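Local coordinates for protein manganese-dependent ADP-ribose/CDP-alcohol diphosphatase (Danio rerio, PDB 2NXF) that probably hydrolyses ADP-ribose and CDP-alcohols such as CDP-choline and CDP-glycerol, using a dinuclear metal centre of the calcineurin-like phosphoesterase type, at residues A[123-135]-A[201-213]. Sequence-based numbering, arbitrary orientation. Where two conformers were deposited one is given.
Sequences GSDLIGDDIYAYE and FSEQQLQWLDAVL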
loop_
_atom_site.group_PDB
_atom_site.type_symbol
_atom_site.label_atom_id
_atom_site.label_comp_id
_atom_site.label_asym_id
_atom_site.label_seq_id
_atom_site.Cartn_x
_atom_site.Cartn_y
_atom_site.Cartn_z
ATOM N N GLY A 123 7.887 -18.718 -4.143
ATOM C CA GLY A 123 6.571 -18.104 -4.016
ATOM C C GLY A 123 5.585 -18.389 -5.146
ATOM O O GLY A 123 5.644 -19.432 -5.801
ATOM N N SER A 124 4.670 -17.450 -5.368
ATOM C CA SER A 124 3.595 -17.592 -6.345
ATOM C C SER A 124 3.090 -16.184 -6.642
ATOM O O SER A 124 3.380 -15.223 -5.906
ATOM C CB SER A 124 2.448 -18.458 -5.792
ATOM O OG SER A 124 1.781 -17.824 -4.703
ATOM N N ASP A 125 2.326 -16.050 -7.716
ATOM C CA ASP A 125 1.738 -14.753 -8.018
ATOM C C ASP A 125 0.444 -14.953 -8.786
ATOM O O ASP A 125 0.178 -16.050 -9.298
ATOM C CB ASP A 125 2.728 -13.865 -8.803
ATOM C CG ASP A 125 2.998 -14.375 -10.217
ATOM O OD1 ASP A 125 2.082 -14.342 -11.064
ATOM O OD2 ASP A 125 4.139 -14.819 -10.490
ATOM N N LEU A 126 -0.332 -13.883 -8.899
ATOM C CA LEU A 126 -1.612 -13.940 -9.596
ATOM C C LEU A 126 -1.614 -13.171 -10.921
ATOM O O LEU A 126 -2.682 -12.856 -11.455
ATOM C CB LEU A 126 -2.707 -13.402 -8.690
ATOM C CG LEU A 126 -2.872 -14.151 -7.361
ATOM C CD1 LEU A 126 -4.065 -13.595 -6.608
ATOM C CD2 LEU A 126 -3.056 -15.648 -7.589
ATOM N N ILE A 127 -0.427 -12.868 -11.438
ATOM C CA ILE A 127 -0.309 -12.065 -12.673
ATOM C C ILE A 127 -1.044 -12.732 -13.839
ATOM O O ILE A 127 -1.703 -12.060 -14.647
ATOM C CB ILE A 127 1.179 -11.826 -13.080
ATOM C CG1 ILE A 127 1.968 -11.106 -11.978
ATOM C CG2 ILE A 127 1.277 -11.024 -14.382
ATOM C CD1 ILE A 127 1.365 -9.874 -11.503
ATOM N N GLY A 128 -0.947 -14.063 -13.910
ATOM C CA GLY A 128 -1.591 -14.831 -14.991
ATOM C C GLY A 128 -3.111 -14.742 -14.929
ATOM O O GLY A 128 -3.804 -15.015 -15.923
ATOM N N ASP A 129 -3.609 -14.356 -13.758
ATOM C CA ASP A 129 -5.028 -14.170 -13.481
ATOM C C ASP A 129 -5.436 -12.694 -13.535
ATOM O O ASP A 129 -6.548 -12.342 -13.121
ATOM C CB ASP A 129 -5.339 -14.743 -12.094
ATOM C CG ASP A 129 -4.888 -16.197 -11.957
ATOM O OD1 ASP A 129 -5.428 -17.037 -12.699
ATOM O OD2 ASP A 129 -3.980 -16.485 -11.141
ATOM N N ASP A 130 -4.537 -11.845 -14.044
ATOM C CA ASP A 130 -4.760 -10.382 -14.121
ATOM C C ASP A 130 -5.011 -9.729 -12.749
ATOM O O ASP A 130 -5.841 -8.828 -12.620
ATOM C CB ASP A 130 -5.875 -10.053 -15.140
ATOM C CG ASP A 130 -5.831 -8.605 -15.645
ATOM O OD1 ASP A 130 -4.793 -7.909 -15.503
ATOM O OD2 ASP A 130 -6.855 -8.173 -16.210
ATOM N N ILE A 131 -4.279 -10.190 -11.730
ATOM C CA ILE A 131 -4.319 -9.583 -10.387
ATOM C C ILE A 131 -2.860 -9.355 -10.002
ATOM O O ILE A 131 -2.040 -10.262 -10.125
ATOM C CB ILE A 131 -5.013 -10.529 -9.349
ATOM C CG1 ILE A 131 -6.450 -10.841 -9.810
ATOM C CG2 ILE A 131 -5.028 -9.919 -7.936
ATOM C CD1 ILE A 131 -7.074 -12.072 -9.071
ATOM N N TYR A 132 -2.539 -8.136 -9.561
ATOM C CA TYR A 132 -1.154 -7.808 -9.245
ATOM C C TYR A 132 -0.913 -8.098 -7.762
ATOM O O TYR A 132 -0.956 -7.210 -6.905
ATOM C CB TYR A 132 -0.833 -6.342 -9.594
ATOM C CG TYR A 132 0.597 -6.006 -9.255
ATOM C CD1 TYR A 132 1.655 -6.592 -9.951
ATOM C CD2 TYR A 132 0.888 -5.087 -8.226
ATOM C CE1 TYR A 132 2.998 -6.314 -9.605
ATOM C CE2 TYR A 132 2.209 -4.785 -7.893
ATOM C CZ TYR A 132 3.247 -5.388 -8.574
ATOM O OH TYR A 132 4.550 -5.105 -8.242
ATOM N N ALA A 133 -0.686 -9.375 -7.477
ATOM C CA ALA A 133 -0.444 -9.844 -6.128
ATOM C C ALA A 133 0.565 -10.954 -6.223
ATOM O O ALA A 133 0.537 -11.778 -7.168
ATOM C CB ALA A 133 -1.736 -10.379 -5.515
ATOM N N TYR A 134 1.450 -10.996 -5.234
ATOM C CA TYR A 134 2.486 -12.031 -5.227
ATOM C C TYR A 134 3.033 -12.230 -3.844
ATOM O O TYR A 134 2.802 -11.407 -2.970
ATOM C CB TYR A 134 3.604 -11.717 -6.217
ATOM C CG TYR A 134 4.462 -10.479 -5.940
ATOM C CD1 TYR A 134 5.721 -10.611 -5.336
ATOM C CD2 TYR A 134 4.040 -9.195 -6.331
ATOM C CE1 TYR A 134 6.549 -9.513 -5.121
ATOM C CE2 TYR A 134 4.879 -8.076 -6.107
ATOM C CZ TYR A 134 6.120 -8.250 -5.503
ATOM O OH TYR A 134 6.967 -7.168 -5.292
ATOM N N GLU A 135 3.720 -13.355 -3.654
ATOM C CA GLU A 135 4.287 -13.672 -2.354
ATOM C C GLU A 135 5.634 -14.336 -2.557
ATOM O O GLU A 135 5.854 -15.010 -3.567
ATOM C CB GLU A 135 3.330 -14.566 -1.540
ATOM C CG GLU A 135 2.843 -15.835 -2.261
ATOM C CD GLU A 135 3.648 -17.083 -1.958
ATOM O OE1 GLU A 135 3.293 -18.159 -2.525
ATOM O OE2 GLU A 135 4.643 -17.002 -1.183
ATOM N N PHE A 201 -10.851 -6.599 -2.771
ATOM C CA PHE A 201 -10.102 -7.806 -3.126
ATOM C C PHE A 201 -11.083 -8.864 -3.636
ATOM O O PHE A 201 -12.068 -9.196 -2.955
ATOM C CB PHE A 201 -9.361 -8.323 -1.884
ATOM C CG PHE A 201 -8.514 -7.265 -1.202
ATOM C CD1 PHE A 201 -7.174 -7.062 -1.578
ATOM C CD2 PHE A 201 -9.058 -6.472 -0.177
ATOM C CE1 PHE A 201 -6.379 -6.079 -0.952
ATOM C CE2 PHE A 201 -8.273 -5.464 0.460
ATOM C CZ PHE A 201 -6.923 -5.279 0.087
ATOM N N SER A 202 -10.818 -9.406 -4.826
ATOM C CA SER A 202 -11.714 -10.423 -5.391
ATOM C C SER A 202 -11.707 -11.715 -4.556
ATOM O O SER A 202 -10.742 -11.979 -3.810
ATOM C CB SER A 202 -11.368 -10.747 -6.863
ATOM O OG SER A 202 -10.171 -11.517 -6.946
ATOM N N GLU A 203 -12.773 -12.506 -4.699
ATOM C CA GLU A 203 -12.854 -13.802 -4.063
ATOM C C GLU A 203 -11.622 -14.640 -4.460
ATOM O O GLU A 203 -11.042 -15.360 -3.629
ATOM C CB GLU A 203 -14.169 -14.491 -4.457
ATOM C CG GLU A 203 -14.316 -15.890 -3.945
ATOM C CD GLU A 203 -15.559 -16.552 -4.511
ATOM O OE1 GLU A 203 -15.592 -16.834 -5.733
ATOM O OE2 GLU A 203 -16.510 -16.792 -3.738
ATOM N N GLN A 204 -11.217 -14.537 -5.731
ATOM C CA GLN A 204 -10.061 -15.302 -6.203
ATOM C C GLN A 204 -8.808 -14.891 -5.427
ATOM O O GLN A 204 -8.005 -15.750 -4.975
ATOM C CB GLN A 204 -9.855 -15.108 -7.705
ATOM C CG GLN A 204 -8.631 -15.850 -8.240
ATOM C CD GLN A 204 -8.500 -15.780 -9.754
ATOM O OE1 GLN A 204 -9.142 -14.964 -10.424
ATOM N NE2 GLN A 204 -7.666 -16.641 -10.297
ATOM N N GLN A 205 -8.639 -13.571 -5.256
ATOM C CA GLN A 205 -7.476 -13.071 -4.514
ATOM C C GLN A 205 -7.526 -13.485 -3.037
ATOM O O GLN A 205 -6.503 -13.864 -2.452
ATOM C CB GLN A 205 -7.326 -11.553 -4.646
ATOM C CG GLN A 205 -5.994 -11.058 -4.027
ATOM C CD GLN A 205 -5.749 -9.571 -4.126
ATOM O OE1 GLN A 205 -4.736 -9.089 -3.611
ATOM N NE2 GLN A 205 -6.657 -8.831 -4.796
ATOM N N LEU A 206 -8.703 -13.404 -2.423
ATOM C CA LEU A 206 -8.819 -13.781 -0.999
ATOM C C LEU A 206 -8.574 -15.266 -0.772
ATOM O O LEU A 206 -8.000 -15.661 0.256
ATOM C CB LEU A 206 -10.200 -13.419 -0.443
ATOM C CG LEU A 206 -10.458 -11.913 -0.379
ATOM C CD1 LEU A 206 -11.989 -11.683 -0.211
ATOM C CD2 LEU A 206 -9.686 -11.258 0.730
ATOM N N GLN A 207 -9.041 -16.097 -1.707
ATOM C CA GLN A 207 -8.841 -17.547 -1.620
ATOM C C GLN A 207 -7.346 -17.865 -1.687
ATOM O O GLN A 207 -6.848 -18.728 -0.956
ATOM C CB GLN A 207 -9.640 -18.266 -2.715
ATOM C CG GLN A 207 -11.141 -18.303 -2.379
ATOM C CD GLN A 207 -12.011 -18.975 -3.437
ATOM O OE1 GLN A 207 -11.669 -19.006 -4.626
ATOM N NE2 GLN A 207 -13.157 -19.501 -3.008
ATOM N N TRP A 208 -6.625 -17.143 -2.543
ATOM C CA TRP A 208 -5.179 -17.320 -2.629
ATOM C C TRP A 208 -4.458 -16.850 -1.349
ATOM O O TRP A 208 -3.606 -17.561 -0.811
ATOM C CB TRP A 208 -4.643 -16.603 -3.873
ATOM C CG TRP A 208 -3.144 -16.418 -3.964
ATOM C CD1 TRP A 208 -2.211 -17.315 -4.446
ATOM C CD2 TRP A 208 -2.414 -15.233 -3.622
ATOM N NE1 TRP A 208 -0.948 -16.756 -4.400
ATOM C CE2 TRP A 208 -1.046 -15.480 -3.902
ATOM C CE3 TRP A 208 -2.787 -13.984 -3.101
ATOM C CZ2 TRP A 208 -0.055 -14.533 -3.667
ATOM C CZ3 TRP A 208 -1.790 -13.026 -2.865
ATOM C CH2 TRP A 208 -0.443 -13.310 -3.155
ATOM N N LEU A 209 -4.807 -15.667 -0.864
ATOM C CA LEU A 209 -4.233 -15.179 0.397
ATOM C C LEU A 209 -4.485 -16.212 1.516
ATOM O O LEU A 209 -3.577 -16.584 2.267
ATOM C CB LEU A 209 -4.907 -13.859 0.779
ATOM C CG LEU A 209 -4.505 -13.344 2.172
ATOM C CD1 LEU A 209 -2.992 -13.108 2.288
ATOM C CD2 LEU A 209 -5.316 -12.046 2.452
ATOM N N ASP A 210 -5.723 -16.678 1.618
ATOM C CA ASP A 210 -6.074 -17.671 2.641
ATOM C C ASP A 210 -5.220 -18.947 2.524
ATOM O O ASP A 210 -4.776 -19.503 3.533
ATOM C CB ASP A 210 -7.565 -18.005 2.569
ATOM C CG ASP A 210 -7.995 -18.919 3.680
ATOM O OD1 ASP A 210 -7.898 -18.525 4.864
ATOM O OD2 ASP A 210 -8.381 -20.061 3.376
ATOM N N ALA A 211 -4.975 -19.384 1.286
ATOM C CA ALA A 211 -4.141 -20.574 1.028
ATOM C C ALA A 211 -2.691 -20.340 1.427
ATOM O O ALA A 211 -2.075 -21.195 2.073
ATOM C CB ALA A 211 -4.223 -20.971 -0.451
ATOM N N VAL A 212 -2.151 -19.186 1.033
ATOM C CA VAL A 212 -0.775 -18.792 1.413
ATOM C C VAL A 212 -0.641 -18.852 2.938
ATOM O O VAL A 212 0.304 -19.439 3.481
ATOM C CB VAL A 212 -0.417 -17.390 0.855
ATOM C CG1 VAL A 212 0.939 -16.910 1.388
ATOM C CG2 VAL A 212 -0.364 -17.456 -0.682
ATOM N N LEU A 213 -1.623 -18.281 3.637
ATOM C CA LEU A 213 -1.558 -18.248 5.102
ATOM C C LEU A 213 -1.686 -19.606 5.781
ATOM O O LEU A 213 -1.048 -19.853 6.806
ATOM C CB LEU A 213 -2.596 -17.258 5.652
ATOM C CG LEU A 213 -2.362 -15.798 5.215
ATOM C CD1 LEU A 213 -3.463 -14.900 5.783
ATOM C CD2 LEU A 213 -0.954 -15.238 5.582
HETATM O O HOH W 1 -8.749 -14.214 -13.322
#
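Leu126 lays its two methyls over one face of the Trp208 indole, its side chain running obliquely to the ring: Leu126 CD2 stands 3.7 Å from the centroid of the five-membered ring and 15° off the ring normal, a CH-pi contact, while Leu126 CD1 lies over the six-membered ring, near Trp208 CE3. Val212 CG2, from the next turn of the helix, sits 3.8 Å above the plane on the opposite face, displaced toward the rim. The bond at its edge helps to fix the indole's rotation: Trp208 NE1 donates to Ser124 OG at 2.9 Å, with an N-H...O angle of 161° and the oxygen close to the ring plane. Ser124 OG in turn donates a hydrogen bond to Glu135 OE1 (2.7 Å), and Glu135 OE2 is salt-bridged to Arg143. Trp208 CG is anti to the backbone N (chi1 167°), which carries the ring from helix 203-219 across to the edge of the seven-stranded mixed sheet of this metallophosphoesterase fold, where 124-125 and 134-139 pair antiparallel. Replacing Trp208 with an alanine would probably open a gap beneath Leu126 and leave Ser124 OG without its indole donor. Ala133 CB approaches Trp208 CZ3 obliquely at 3.7 Å. Nearer the helix start, Ile131 CG2 packs 3.7 Å from Gln205 NE2, in an amide whose OE1 accepts from Asp148 N, and a water bridges Asp129 O and Gln204 OE1.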